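Local coordinates for 5' nucleotidase family protein (Staphylococcus aureus subsp. aureus, PDB 4Q7F) that is a metal-binding member of the 5'-nucleotidase family, pairing a calcineurin-like phosphoesterase domain with a C-terminal 5'-nucleotidase domain, at residues 60-65 with 273-278; 190-195 with 234-239; 344-349 with 369-374; 405-410 with 435-440. One frame throughout, in Å; residues are numbered along the deposited sequence.

Interaction 1: residues 60-65 with 273-278; sequences RQYDQS and RVVLST
Tyr62 reaches across to Arg273 and Val275 at the outer face of a mixed beta-sheet in the calcineurin-like phosphoesterase part of the chain, where the loop after helix 48-59 lies over strand 270-278. CG of Tyr62 lies opposite the carbonyl carbon and beside the backbone N (chi1 -60°), which sends the ring toward the strand. From CB the side chain runs on to CG without touching the strand; contact begins at CD1, 4.2 Å from Val275 CG1. Further along the same flank, CE1 comes to 3.7 Å from Val275 CG2, while on the other flank CE2 meets Arg273 CD at 4.0 Å. CZ and OH also lie against Val275 CG2, with OH at 3.6 Å. Gln61 CG lies over one face of the ring, offset toward the rim, and Gln61 NE2 hydrogen-bonds to the carbonyl O of Asp58. A salt bridge from Arg273 NH1 to Asp58, near the end of helix 48-59, ties the guanidinium to the helix. Its plane stands 70° from that of the phenol ring. Tyr62 OH does not hydrogen-bond to it; the oxygen sits over the centre of one guanidinium face, 3.1 Å from Arg273 CZ.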
loop_
_atom_site.group_PDB
_atom_site.type_symbol
_atom_site.label_atom_id
_atom_site.label_comp_id
_atom_site.label_asym_id
_atom_site.label_seq_id
_atom_site.Cartn_x
_atom_site.Cartn_y
_atom_site.Cartn_z
ATOM N N ARG A 60 -13.369 -1.495 27.838
ATOM C CA ARG A 60 -13.643 -1.614 29.261
ATOM C C ARG A 60 -14.893 -2.464 29.595
ATOM O O ARG A 60 -14.938 -3.072 30.643
ATOM C CB ARG A 60 -13.735 -0.215 29.875
ATOM C CG ARG A 60 -13.835 -0.194 31.388
ATOM C CD ARG A 60 -14.005 1.231 31.903
ATOM N NE ARG A 60 -14.282 1.271 33.342
ATOM C CZ ARG A 60 -15.465 0.991 33.885
ATOM N NH1 ARG A 60 -15.623 1.061 35.206
ATOM N NH2 ARG A 60 -16.495 0.615 33.119
ATOM N N GLN A 61 -15.881 -2.523 28.694
ATOM C CA GLN A 61 -17.102 -3.303 28.936
ATOM C C GLN A 61 -16.901 -4.827 28.876
ATOM O O GLN A 61 -17.721 -5.579 29.397
ATOM C CB GLN A 61 -18.193 -2.925 27.934
ATOM C CG GLN A 61 -17.867 -3.285 26.503
ATOM C CD GLN A 61 -18.930 -2.844 25.518
ATOM O OE1 GLN A 61 -20.071 -3.291 25.578
ATOM N NE2 GLN A 61 -18.547 -2.009 24.575
ATOM N N TYR A 62 -15.830 -5.279 28.240
ATOM C CA TYR A 62 -15.570 -6.711 28.097
ATOM C C TYR A 62 -14.733 -7.258 29.234
ATOM O O TYR A 62 -14.047 -6.506 29.910
ATOM C CB TYR A 62 -14.929 -6.963 26.746
ATOM C CG TYR A 62 -15.834 -6.510 25.630
ATOM C CD1 TYR A 62 -16.977 -7.219 25.325
ATOM C CD2 TYR A 62 -15.571 -5.351 24.914
ATOM C CE1 TYR A 62 -17.831 -6.809 24.312
ATOM C CE2 TYR A 62 -16.423 -4.926 23.898
ATOM C CZ TYR A 62 -17.548 -5.670 23.602
ATOM O OH TYR A 62 -18.393 -5.262 22.609
ATOM N N ASP A 63 -14.813 -8.562 29.461
ATOM C CA ASP A 63 -14.062 -9.203 30.551
ATOM C C ASP A 63 -12.553 -9.121 30.296
ATOM O O ASP A 63 -11.770 -8.962 31.219
ATOM C CB ASP A 63 -14.489 -10.659 30.712
ATOM C CG ASP A 63 -15.956 -10.806 31.109
ATOM O OD1 ASP A 63 -16.552 -9.866 31.677
ATOM O OD2 ASP A 63 -16.508 -11.881 30.866
ATOM N N GLN A 64 -12.166 -9.244 29.026
ATOM C CA GLN A 64 -10.776 -9.138 28.618
ATOM C C GLN A 64 -10.770 -8.857 27.133
ATOM O O GLN A 64 -11.759 -9.107 26.446
ATOM C CB GLN A 64 -9.965 -10.400 28.942
ATOM C CG GLN A 64 -10.492 -11.685 28.346
ATOM C CD GLN A 64 -9.731 -12.888 28.865
ATOM O OE1 GLN A 64 -8.499 -12.899 28.891
ATOM N NE2 GLN A 64 -10.450 -13.898 29.276
ATOM N N SER A 65 -9.658 -8.309 26.669
ATOM C CA SER A 65 -9.527 -7.920 25.281
ATOM C C SER A 65 -8.090 -7.860 24.836
ATOM O O SER A 65 -7.175 -7.630 25.652
ATOM C CB SER A 65 -10.138 -6.540 25.081
ATOM O OG SER A 65 -9.374 -5.552 25.753
ATOM N N ARG A 273 -13.754 -5.026 15.467
ATOM C CA ARG A 273 -14.003 -5.597 16.801
ATOM C C ARG A 273 -14.733 -6.916 16.630
ATOM O O ARG A 273 -15.773 -6.968 15.983
ATOM C CB ARG A 273 -14.833 -4.681 17.685
ATOM C CG ARG A 273 -15.004 -5.213 19.107
ATOM C CD ARG A 273 -15.936 -4.345 19.926
ATOM N NE ARG A 273 -17.349 -4.512 19.552
ATOM C CZ ARG A 273 -18.326 -3.680 19.903
ATOM N NH1 ARG A 273 -18.074 -2.598 20.628
ATOM N NH2 ARG A 273 -19.575 -3.930 19.545
ATOM N N VAL A 274 -14.149 -7.982 17.166
ATOM C CA VAL A 274 -14.775 -9.285 17.138
ATOM C C VAL A 274 -14.883 -9.721 18.576
ATOM O O VAL A 274 -13.888 -9.706 19.290
ATOM C CB VAL A 274 -13.953 -10.293 16.336
ATOM C CG1 VAL A 274 -14.565 -11.682 16.441
ATOM C CG2 VAL A 274 -13.889 -9.852 14.877
ATOM N N VAL A 275 -16.092 -10.092 18.999
ATOM C CA VAL A 275 -16.331 -10.528 20.349
ATOM C C VAL A 275 -16.718 -11.992 20.360
ATOM O O VAL A 275 -17.549 -12.457 19.556
ATOM C CB VAL A 275 -17.472 -9.733 21.031
ATOM C CG1 VAL A 275 -17.667 -10.200 22.470
ATOM C CG2 VAL A 275 -17.194 -8.240 20.982
ATOM N N LEU A 276 -16.093 -12.722 21.270
ATOM C CA LEU A 276 -16.414 -14.109 21.468
ATOM C C LEU A 276 -16.986 -14.213 22.877
ATOM O O LEU A 276 -16.544 -13.481 23.772
ATOM C CB LEU A 276 -15.176 -14.975 21.338
ATOM C CG LEU A 276 -14.317 -14.953 20.093
ATOM C CD1 LEU A 276 -13.308 -16.086 20.233
ATOM C CD2 LEU A 276 -15.101 -15.097 18.792
ATOM N N SER A 277 -17.997 -15.066 23.074
ATOM C CA SER A 277 -18.590 -15.262 24.414
ATOM C C SER A 277 -18.957 -16.727 24.644
ATOM O O SER A 277 -19.217 -17.469 23.699
ATOM C CB SER A 277 -19.808 -14.344 24.664
ATOM O OG SER A 277 -20.855 -14.569 23.731
ATOM N N THR A 278 -18.947 -17.141 25.907
ATOM C CA THR A 278 -19.240 -18.527 26.256
ATOM C C THR A 278 -20.738 -18.845 26.277
ATOM O O THR A 278 -21.569 -17.978 26.513
ATOM C CB THR A 278 -18.648 -18.887 27.631
ATOM O OG1 THR A 278 -19.137 -17.976 28.618
ATOM C CG2 THR A 278 -17.137 -18.805 27.599
#

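Interaction 2: residues 190-195 with 234-239; sequences QYLPEM and EAFSKD
Leu192 and Phe236 meet at a slant, the leucine presenting one methyl to the root of the aromatic ring. Leu192 CD1 lies 3.3 Å from Phe236 CG and 3.4 Å from Phe236 CD1, and it is equally near Phe236 CB, so this single methyl is lodged where the ring joins its stem. The Phe236 side chain also touches Leu188 and Gln189 of helix 184-198, and its ring meets that of Phe185 with the planes at about 45°. Ala235 CB covers the centre of one ring face from within its own segment. With Phe236 CG beside the backbone N (chi1 -49°), the torsion places the ring against helix 184-198.

The second methyl of Leu192 points to the 3-10 turn 237-239: CD2 is 4.1 Å from Asp239 CB, a looser apolar touch. The carboxylate of Asp239 is engaged through OD1 in a salt bridge to Lys196, a polar link back to helix 184-198 beside the apolar one. Toward the sheet, Leu192 and Met195, a selenomethionine, touch Ile202 of strand 201-207. A helix lying against a mixed sheet and meeting the end of the next helix fits the layered alpha/beta sandwich of calcineurin-like phosphoesterases.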
loop_
_atom_site.group_PDB
_atom_site.type_symbol
_atom_site.label_atom_id
_atom_site.label_comp_id
_atom_site.label_asym_id
_atom_site.label_seq_id
_atom_site.Cartn_x
_atom_site.Cartn_y
_atom_site.Cartn_z
ATOM N N GLN A 190 -0.816 -26.269 6.422
ATOM C CA GLN A 190 0.136 -27.108 7.123
ATOM C C GLN A 190 0.063 -26.937 8.648
ATOM O O GLN A 190 0.222 -27.904 9.374
ATOM C CB GLN A 190 1.537 -26.839 6.576
ATOM C CG GLN A 190 1.654 -27.251 5.106
ATOM C CD GLN A 190 2.868 -26.673 4.408
ATOM O OE1 GLN A 190 3.830 -26.256 5.051
ATOM N NE2 GLN A 190 2.832 -26.653 3.077
ATOM N N TYR A 191 -0.207 -25.718 9.120
ATOM C CA TYR A 191 -0.314 -25.446 10.561
ATOM C C TYR A 191 -1.645 -25.814 11.227
ATOM O O TYR A 191 -1.670 -26.114 12.424
ATOM C CB TYR A 191 -0.072 -23.971 10.856
ATOM C CG TYR A 191 1.342 -23.591 11.210
ATOM C CD1 TYR A 191 1.763 -23.607 12.541
ATOM C CD2 TYR A 191 2.235 -23.160 10.246
ATOM C CE1 TYR A 191 3.046 -23.228 12.886
ATOM C CE2 TYR A 191 3.518 -22.780 10.579
ATOM C CZ TYR A 191 3.915 -22.810 11.896
ATOM O OH TYR A 191 5.190 -22.431 12.226
ATOM N N LEU A 192 -2.749 -25.748 10.486
ATOM C CA LEU A 192 -4.054 -26.052 11.073
ATOM C C LEU A 192 -4.122 -27.291 11.945
ATOM O O LEU A 192 -4.557 -27.194 13.086
ATOM C CB LEU A 192 -5.169 -26.088 10.040
ATOM C CG LEU A 192 -5.806 -24.720 9.827
ATOM C CD1 LEU A 192 -6.758 -24.765 8.649
ATOM C CD2 LEU A 192 -6.530 -24.261 11.080
ATOM N N PRO A 193 -3.701 -28.448 11.413
ATOM C CA PRO A 193 -3.777 -29.652 12.231
ATOM C C PRO A 193 -3.152 -29.470 13.614
ATOM O O PRO A 193 -3.759 -29.831 14.599
ATOM C CB PRO A 193 -2.995 -30.681 11.413
ATOM C CG PRO A 193 -3.134 -30.226 10.000
ATOM C CD PRO A 193 -3.172 -28.723 10.063
ATOM N N GLU A 194 -1.949 -28.913 13.669
ATOM C CA GLU A 194 -1.251 -28.703 14.932
ATOM C C GLU A 194 -1.954 -27.679 15.813
ATOM O O GLU A 194 -1.996 -27.824 17.032
ATOM C CB GLU A 194 0.173 -28.230 14.680
ATOM C CG GLU A 194 0.964 -28.025 15.963
ATOM C CD GLU A 194 2.373 -27.539 15.719
ATOM O OE1 GLU A 194 2.599 -26.822 14.713
ATOM O OE2 GLU A 194 3.250 -27.871 16.551
HETATM N N MSE A 195 -2.469 -26.627 15.188
HETATM C CA MSE A 195 -3.177 -25.587 15.912
HETATM C C MSE A 195 -4.402 -26.175 16.562
HETATM O O MSE A 195 -4.641 -25.945 17.744
HETATM C CB MSE A 195 -3.512 -24.428 14.983
HETATM C CG MSE A 195 -2.230 -23.638 14.738
HETATM SE SE MSE A 195 -2.529 -22.023 13.649
HETATM C CE MSE A 195 -4.083 -22.533 12.565
ATOM N N GLU A 234 -12.636 -20.677 2.087
ATOM C CA GLU A 234 -13.308 -21.730 1.349
ATOM C C GLU A 234 -12.838 -23.116 1.802
ATOM O O GLU A 234 -13.643 -24.027 1.948
ATOM C CB GLU A 234 -13.048 -21.562 -0.157
ATOM C CG GLU A 234 -13.658 -22.643 -1.044
ATOM C CD GLU A 234 -13.225 -22.534 -2.506
ATOM O OE1 GLU A 234 -14.067 -22.776 -3.387
ATOM O OE2 GLU A 234 -12.053 -22.196 -2.789
ATOM N N ALA A 235 -11.536 -23.267 2.019
ATOM C CA ALA A 235 -10.964 -24.541 2.422
ATOM C C ALA A 235 -10.980 -24.790 3.923
ATOM O O ALA A 235 -11.193 -25.932 4.356
ATOM C CB ALA A 235 -9.534 -24.640 1.919
ATOM N N PHE A 236 -10.765 -23.746 4.724
ATOM C CA PHE A 236 -10.640 -23.949 6.168
ATOM C C PHE A 236 -11.602 -23.206 7.107
ATOM O O PHE A 236 -11.378 -23.202 8.319
ATOM C CB PHE A 236 -9.195 -23.626 6.575
ATOM C CG PHE A 236 -8.181 -24.291 5.712
ATOM C CD1 PHE A 236 -8.075 -25.679 5.694
ATOM C CD2 PHE A 236 -7.339 -23.546 4.900
ATOM C CE1 PHE A 236 -7.147 -26.308 4.876
ATOM C CE2 PHE A 236 -6.406 -24.169 4.087
ATOM C CZ PHE A 236 -6.312 -25.552 4.069
ATOM N N SER A 237 -12.684 -22.632 6.581
ATOM C CA SER A 237 -13.625 -21.883 7.429
ATOM C C SER A 237 -14.039 -22.594 8.723
ATOM O O SER A 237 -13.973 -22.002 9.794
ATOM C CB SER A 237 -14.898 -21.502 6.664
ATOM O OG SER A 237 -15.733 -20.706 7.499
ATOM N N LYS A 238 -14.455 -23.858 8.626
ATOM C CA LYS A 238 -14.927 -24.605 9.811
ATOM C C LYS A 238 -13.936 -24.677 10.978
ATOM O O LYS A 238 -14.344 -24.929 12.110
ATOM C CB LYS A 238 -15.342 -26.032 9.434
ATOM C CG LYS A 238 -14.194 -26.937 9.004
ATOM C CD LYS A 238 -14.654 -28.387 8.937
ATOM C CE LYS A 238 -13.478 -29.340 8.847
ATOM N NZ LYS A 238 -13.949 -30.745 8.950
ATOM N N ASP A 239 -12.652 -24.469 10.703
ATOM C CA ASP A 239 -11.608 -24.517 11.724
ATOM C C ASP A 239 -11.092 -23.127 12.127
ATOM O O ASP A 239 -10.254 -23.006 13.020
ATOM C CB ASP A 239 -10.451 -25.368 11.206
ATOM C CG ASP A 239 -10.863 -26.816 10.957
ATOM O OD1 ASP A 239 -11.674 -27.344 11.744
ATOM O OD2 ASP A 239 -10.367 -27.430 9.995
#

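Interaction 3: residues 344-349 with 369-374; sequences TNFMNY and SGFKQV
Phe346 and Phe371 form the whole of this contact, a small buried meeting of two rings. The close part is confined to the outer ring atoms: Phe346 CE2 lies 3.5 Å from Phe371 CE2, and Phe346 CZ follows at 3.9 Å from the same atom. From there the rings diverge in an oblique pairing, with planes 62° apart and centroids separated by 5.7 Å. Phe346 CG lies roughly opposite the backbone N (chi1 157°), carrying the ring off helix 342-355 toward strand 370-371. Neighbours close round the pair: Met328 of the partner strand and Leu509 of helix 501-511 touch both rings, and Phe343 meets Phe371 edge-to-face.

Beyond Phe371 the segment 369-374 turns outward, and Lys372, Gln373 and Val374 are exposed, making a solvent side without contact to the helix. Another face of the helix is engaged in polar bonds. Thr344 O accepts from Asn348 N at 3.0 Å and from Asn348 ND2 at 3.2 Å, the two donors arriving from opposite faces of the carbonyl plane. The hydrogen bond from Asn348 ND2 is bent (136°), its donor lying above the carbonyl plane of Thr344, and Asn348 ND2 also hydrogen-bonds to Ile436 O. The aromatic pair is a hydrophobic core contact of the 5'-nucleotidase C-terminal domain, joining a helix to a short two-stranded antiparallel sheet of strands 328-329 and 370-371.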
loop_
_atom_site.group_PDB
_atom_site.type_symbol
_atom_site.label_atom_id
_atom_site.label_comp_id
_atom_site.label_asym_id
_atom_site.label_seq_id
_atom_site.Cartn_x
_atom_site.Cartn_y
_atom_site.Cartn_z
ATOM N N THR A 344 2.351 16.176 -15.506
ATOM C CA THR A 344 2.832 14.854 -15.943
ATOM C C THR A 344 3.990 15.032 -16.933
ATOM O O THR A 344 4.958 14.239 -16.952
ATOM C CB THR A 344 1.723 13.991 -16.556
ATOM O OG1 THR A 344 1.137 14.660 -17.684
ATOM C CG2 THR A 344 0.680 13.714 -15.523
ATOM N N ASN A 345 3.893 16.077 -17.749
ATOM C CA ASN A 345 4.942 16.416 -18.678
ATOM C C ASN A 345 6.210 16.729 -17.899
ATOM O O ASN A 345 7.280 16.250 -18.235
ATOM C CB ASN A 345 4.578 17.620 -19.504
ATOM C CG ASN A 345 5.619 17.917 -20.536
ATOM O OD1 ASN A 345 5.842 17.114 -21.443
ATOM N ND2 ASN A 345 6.277 19.062 -20.408
ATOM N N PHE A 346 6.057 17.513 -16.839
ATOM C CA PHE A 346 7.164 17.868 -15.970
ATOM C C PHE A 346 7.832 16.653 -15.330
ATOM O O PHE A 346 9.053 16.568 -15.319
ATOM C CB PHE A 346 6.681 18.824 -14.890
ATOM C CG PHE A 346 7.530 18.832 -13.659
ATOM C CD1 PHE A 346 8.752 19.464 -13.646
ATOM C CD2 PHE A 346 7.091 18.213 -12.508
ATOM C CE1 PHE A 346 9.529 19.466 -12.503
ATOM C CE2 PHE A 346 7.857 18.216 -11.359
ATOM C CZ PHE A 346 9.083 18.847 -11.357
HETATM N N MSE A 347 7.039 15.737 -14.770
HETATM C CA MSE A 347 7.591 14.563 -14.097
HETATM C C MSE A 347 8.344 13.725 -15.086
HETATM O O MSE A 347 9.469 13.328 -14.824
HETATM C CB MSE A 347 6.519 13.729 -13.392
HETATM C CG MSE A 347 6.012 14.427 -12.118
HETATM SE SE MSE A 347 5.035 13.146 -10.989
HETATM C CE MSE A 347 3.462 12.891 -12.153
ATOM N N ASN A 348 7.726 13.428 -16.224
ATOM C CA ASN A 348 8.403 12.650 -17.261
ATOM C C ASN A 348 9.689 13.321 -17.778
ATOM O O ASN A 348 10.691 12.650 -17.992
ATOM C CB ASN A 348 7.444 12.307 -18.393
ATOM C CG ASN A 348 6.614 11.073 -18.084
ATOM O OD1 ASN A 348 7.157 9.965 -17.944
ATOM N ND2 ASN A 348 5.303 11.238 -18.012
ATOM N N TYR A 349 9.666 14.643 -17.932
ATOM C CA TYR A 349 10.839 15.355 -18.360
ATOM C C TYR A 349 11.961 15.191 -17.334
ATOM O O TYR A 349 13.104 14.932 -17.713
ATOM C CB TYR A 349 10.560 16.829 -18.627
ATOM C CG TYR A 349 11.809 17.538 -19.117
ATOM C CD1 TYR A 349 12.296 17.315 -20.400
ATOM C CD2 TYR A 349 12.520 18.400 -18.289
ATOM C CE1 TYR A 349 13.445 17.937 -20.846
ATOM C CE2 TYR A 349 13.672 19.029 -18.730
ATOM C CZ TYR A 349 14.122 18.798 -20.010
ATOM O OH TYR A 349 15.264 19.416 -20.452
ATOM N N SER A 369 -1.733 16.314 -6.537
ATOM C CA SER A 369 -2.472 17.493 -6.984
ATOM C C SER A 369 -1.582 18.464 -7.797
ATOM O O SER A 369 -1.978 19.597 -8.072
ATOM C CB SER A 369 -3.081 18.199 -5.771
ATOM O OG SER A 369 -2.085 18.448 -4.798
ATOM N N GLY A 370 -0.395 18.021 -8.201
ATOM C CA GLY A 370 0.510 18.879 -8.963
ATOM C C GLY A 370 1.156 19.934 -8.086
ATOM O O GLY A 370 1.082 19.860 -6.847
ATOM N N PHE A 371 1.815 20.906 -8.710
ATOM C CA PHE A 371 2.449 21.971 -7.957
ATOM C C PHE A 371 1.834 23.344 -8.258
ATOM O O PHE A 371 1.461 23.645 -9.384
ATOM C CB PHE A 371 3.947 22.118 -8.245
ATOM C CG PHE A 371 4.800 20.917 -7.914
ATOM C CD1 PHE A 371 4.524 20.090 -6.846
ATOM C CD2 PHE A 371 5.976 20.708 -8.618
ATOM C CE1 PHE A 371 5.355 19.018 -6.542
ATOM C CE2 PHE A 371 6.815 19.654 -8.315
ATOM C CZ PHE A 371 6.503 18.801 -7.277
ATOM N N LYS A 372 1.759 24.164 -7.222
ATOM C CA LYS A 372 1.351 25.545 -7.366
ATOM C C LYS A 372 2.691 26.223 -7.592
ATOM O O LYS A 372 3.717 25.539 -7.655
ATOM C CB LYS A 372 0.709 26.067 -6.089
ATOM C CG LYS A 372 -0.565 25.349 -5.676
ATOM C CD LYS A 372 -1.009 25.753 -4.275
ATOM C CE LYS A 372 -0.006 25.276 -3.229
ATOM N NZ LYS A 372 -0.404 25.636 -1.848
ATOM N N GLN A 373 2.704 27.544 -7.677
ATOM C CA GLN A 373 3.946 28.257 -7.903
ATOM C C GLN A 373 4.915 28.064 -6.742
ATOM O O GLN A 373 6.113 27.886 -6.963
ATOM C CB GLN A 373 3.694 29.738 -8.180
ATOM C CG GLN A 373 2.807 29.953 -9.388
ATOM C CD GLN A 373 2.787 31.387 -9.874
ATOM O OE1 GLN A 373 3.800 32.093 -9.833
ATOM N NE2 GLN A 373 1.642 31.811 -10.388
ATOM N N VAL A 374 4.414 28.087 -5.509
ATOM C CA VAL A 374 5.279 27.848 -4.364
ATOM C C VAL A 374 5.184 26.353 -4.085
ATOM O O VAL A 374 4.085 25.792 -3.964
ATOM C CB VAL A 374 4.892 28.695 -3.134
ATOM C CG1 VAL A 374 5.825 28.400 -1.964
ATOM C CG2 VAL A 374 4.940 30.176 -3.484
#

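Interaction 4: residues 405-410 with 435-440; sequences ERSAEY and DIYGGV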
loop_
_atom_site.group_PDB
_atom_site.type_symbol
_atom_site.label_atom_id
_atom_site.label_comp_id
_atom_site.label_asym_id
_atom_site.label_seq_id
_atom_site.Cartn_x
_atom_site.Cartn_y
_atom_site.Cartn_z
ATOM N N GLU A 405 -0.078 -0.853 -23.674
ATOM C CA GLU A 405 -1.377 -1.528 -23.748
ATOM C C GLU A 405 -1.873 -1.862 -22.313
ATOM O O GLU A 405 -3.071 -1.842 -22.034
ATOM C CB GLU A 405 -1.276 -2.796 -24.586
ATOM C CG GLU A 405 -1.040 -2.575 -26.083
ATOM C CD GLU A 405 -2.259 -2.072 -26.838
ATOM O OE1 GLU A 405 -3.283 -1.813 -26.198
ATOM O OE2 GLU A 405 -2.213 -1.917 -28.112
ATOM N N ARG A 406 -0.951 -2.146 -21.408
ATOM C CA ARG A 406 -1.343 -2.473 -20.019
ATOM C C ARG A 406 -1.974 -1.218 -19.403
ATOM O O ARG A 406 -3.084 -1.284 -18.886
ATOM C CB ARG A 406 -0.180 -2.984 -19.210
ATOM C CG ARG A 406 -0.421 -3.037 -17.685
ATOM C CD ARG A 406 -1.673 -3.794 -17.261
ATOM N NE ARG A 406 -1.843 -3.728 -15.799
ATOM C CZ ARG A 406 -2.987 -3.936 -15.154
ATOM N NH1 ARG A 406 -4.109 -4.240 -15.824
ATOM N NH2 ARG A 406 -3.014 -3.836 -13.829
ATOM N N SER A 407 -1.286 -0.080 -19.512
ATOM C CA SER A 407 -1.811 1.188 -19.037
ATOM C C SER A 407 -3.158 1.496 -19.692
ATOM O O SER A 407 -4.046 1.931 -19.009
ATOM C CB SER A 407 -0.834 2.339 -19.317
ATOM O OG SER A 407 0.431 2.083 -18.729
ATOM N N ALA A 408 -3.292 1.299 -21.022
ATOM C CA ALA A 408 -4.539 1.570 -21.749
ATOM C C ALA A 408 -5.752 0.766 -21.241
ATOM O O ALA A 408 -6.911 1.133 -21.523
ATOM C CB ALA A 408 -4.344 1.377 -23.290
ATOM N N GLU A 409 -5.496 -0.317 -20.511
ATOM C CA GLU A 409 -6.552 -1.134 -19.886
ATOM C C GLU A 409 -7.284 -0.356 -18.791
ATOM O O GLU A 409 -8.366 -0.741 -18.365
ATOM C CB GLU A 409 -5.979 -2.405 -19.259
ATOM C CG GLU A 409 -5.399 -3.384 -20.258
ATOM C CD GLU A 409 -4.751 -4.573 -19.591
ATOM O OE1 GLU A 409 -4.986 -4.786 -18.358
ATOM O OE2 GLU A 409 -3.992 -5.285 -20.278
ATOM N N TYR A 410 -6.654 0.723 -18.330
ATOM C CA TYR A 410 -7.215 1.620 -17.322
ATOM C C TYR A 410 -8.512 2.261 -17.776
ATOM O O TYR A 410 -9.316 2.633 -16.962
ATOM C CB TYR A 410 -6.211 2.748 -17.040
ATOM C CG TYR A 410 -6.675 3.783 -16.064
ATOM C CD1 TYR A 410 -6.758 3.489 -14.707
ATOM C CD2 TYR A 410 -6.989 5.070 -16.472
ATOM C CE1 TYR A 410 -7.150 4.438 -13.794
ATOM C CE2 TYR A 410 -7.395 6.019 -15.557
ATOM C CZ TYR A 410 -7.477 5.693 -14.224
ATOM O OH TYR A 410 -7.869 6.649 -13.327
ATOM N N ASP A 435 -0.026 4.401 -16.236
ATOM C CA ASP A 435 1.186 5.204 -16.462
ATOM C C ASP A 435 1.015 6.127 -17.613
ATOM O O ASP A 435 0.327 5.801 -18.617
ATOM C CB ASP A 435 2.424 4.325 -16.703
ATOM C CG ASP A 435 2.948 3.652 -15.443
ATOM O OD1 ASP A 435 2.743 4.182 -14.337
ATOM O OD2 ASP A 435 3.637 2.601 -15.560
ATOM N N ILE A 436 1.630 7.299 -17.448
ATOM C CA ILE A 436 1.715 8.301 -18.492
ATOM C C ILE A 436 3.159 8.265 -18.989
ATOM O O ILE A 436 4.102 8.346 -18.199
ATOM C CB ILE A 436 1.372 9.727 -18.003
ATOM C CG1 ILE A 436 -0.063 9.812 -17.469
ATOM C CG2 ILE A 436 1.575 10.725 -19.128
ATOM C CD1 ILE A 436 -0.236 9.438 -16.013
ATOM N N TYR A 437 3.336 8.159 -20.306
ATOM C CA TYR A 437 4.664 8.023 -20.891
ATOM C C TYR A 437 5.188 9.283 -21.550
ATOM O O TYR A 437 4.441 10.072 -22.113
ATOM C CB TYR A 437 4.660 6.895 -21.947
ATOM C CG TYR A 437 4.262 5.548 -21.389
ATOM C CD1 TYR A 437 2.928 5.237 -21.153
ATOM C CD2 TYR A 437 5.224 4.559 -21.149
ATOM C CE1 TYR A 437 2.555 4.000 -20.644
ATOM C CE2 TYR A 437 4.864 3.330 -20.625
ATOM C CZ TYR A 437 3.535 3.061 -20.377
ATOM O OH TYR A 437 3.198 1.848 -19.895
ATOM N N GLY A 438 6.495 9.447 -21.475
ATOM C CA GLY A 438 7.189 10.569 -22.106
ATOM C C GLY A 438 8.262 10.077 -23.063
ATOM O O GLY A 438 8.906 9.024 -22.847
ATOM N N GLY A 439 8.471 10.834 -24.138
ATOM C CA GLY A 439 9.472 10.472 -25.100
ATOM C C GLY A 439 8.880 9.671 -26.227
ATOM O O GLY A 439 9.527 9.495 -27.250
ATOM N N VAL A 440 7.651 9.191 -26.032
ATOM C CA VAL A 440 6.944 8.431 -27.037
ATOM C C VAL A 440 5.542 9.008 -27.143
ATOM O O VAL A 440 4.909 9.276 -26.125
ATOM C CB VAL A 440 6.885 6.917 -26.699
ATOM C CG1 VAL A 440 6.229 6.651 -25.361
ATOM C CG2 VAL A 440 6.166 6.128 -27.772
#
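Ser407 OG is the hub of this buried contact, meeting both Tyr437 and Asp435 from helix 397-408. Its hydrogen bond to Tyr437 OH spans 3.0 Å, and either hydroxyl could be the donor. The serine oxygen approaches the phenol at the ring edge, near its plane, and lies 3.4 Å from Tyr437 CE1. A second, weak bond comes from the backbone: Asp435 N points to Ser407 OG at 3.4 Å with an angle of 146° at the hydrogen. Tyr485 OH makes a further hydrogen bond to Ser407 OG, so three groups converge on one buried oxygen. With OG beside its own backbone N (chi1 -57°), the serine hydroxyl leaves the helix toward the strand, and Ser407 CB packs at 3.7 Å from Asp435 O.

In the next shell, the Tyr437 ring touches Ala403 and Ile404 of the same helix and Cys361 of strand 359-363. Asp435 sends its carboxylate to Arg478, its OD2 forming a salt bridge. On the helix side, Arg406 NH1 bridges to Glu409 OE1 at 2.7 Å, and Arg406 NH2 is bound to Gly483 O. Asp435 lies about 8 Å, by its side chain, from the bound (2R,3S,5R)-5-(6-amino-9H-purin-9-yl)-tetrahydro-2-(hydroxymethyl)furan-3-ol. The arrangement is a helix packed on the edge strand of the mixed sheet in the 5'-nucleotidase C-terminal domain, close to its ligand pocket.

Overall arrangement
Interactions 1 and 2 belong to the phosphoesterase part, interaction 2 nested within the loop closed by interaction 1, with centres about 24 Å apart. Both are partly buried near the periphery, one a loop laid on a strand, the other a helix meeting the end of another and its 3-10 turn over a different sheet. Interactions 3 and 4 are fully buried in the C-terminal domain, with centres about 18 Å apart, and they touch: Asn348 of 344-349 bonds to the carbonyl of Ile436 in 435-440. Their chemistry differs: across its segments interaction 3 is purely aromatic, whereas interaction 4 turns on hydroxyls. Interaction 2 is likewise apolar, and interaction 1 mixes a phenol with a guanidinium.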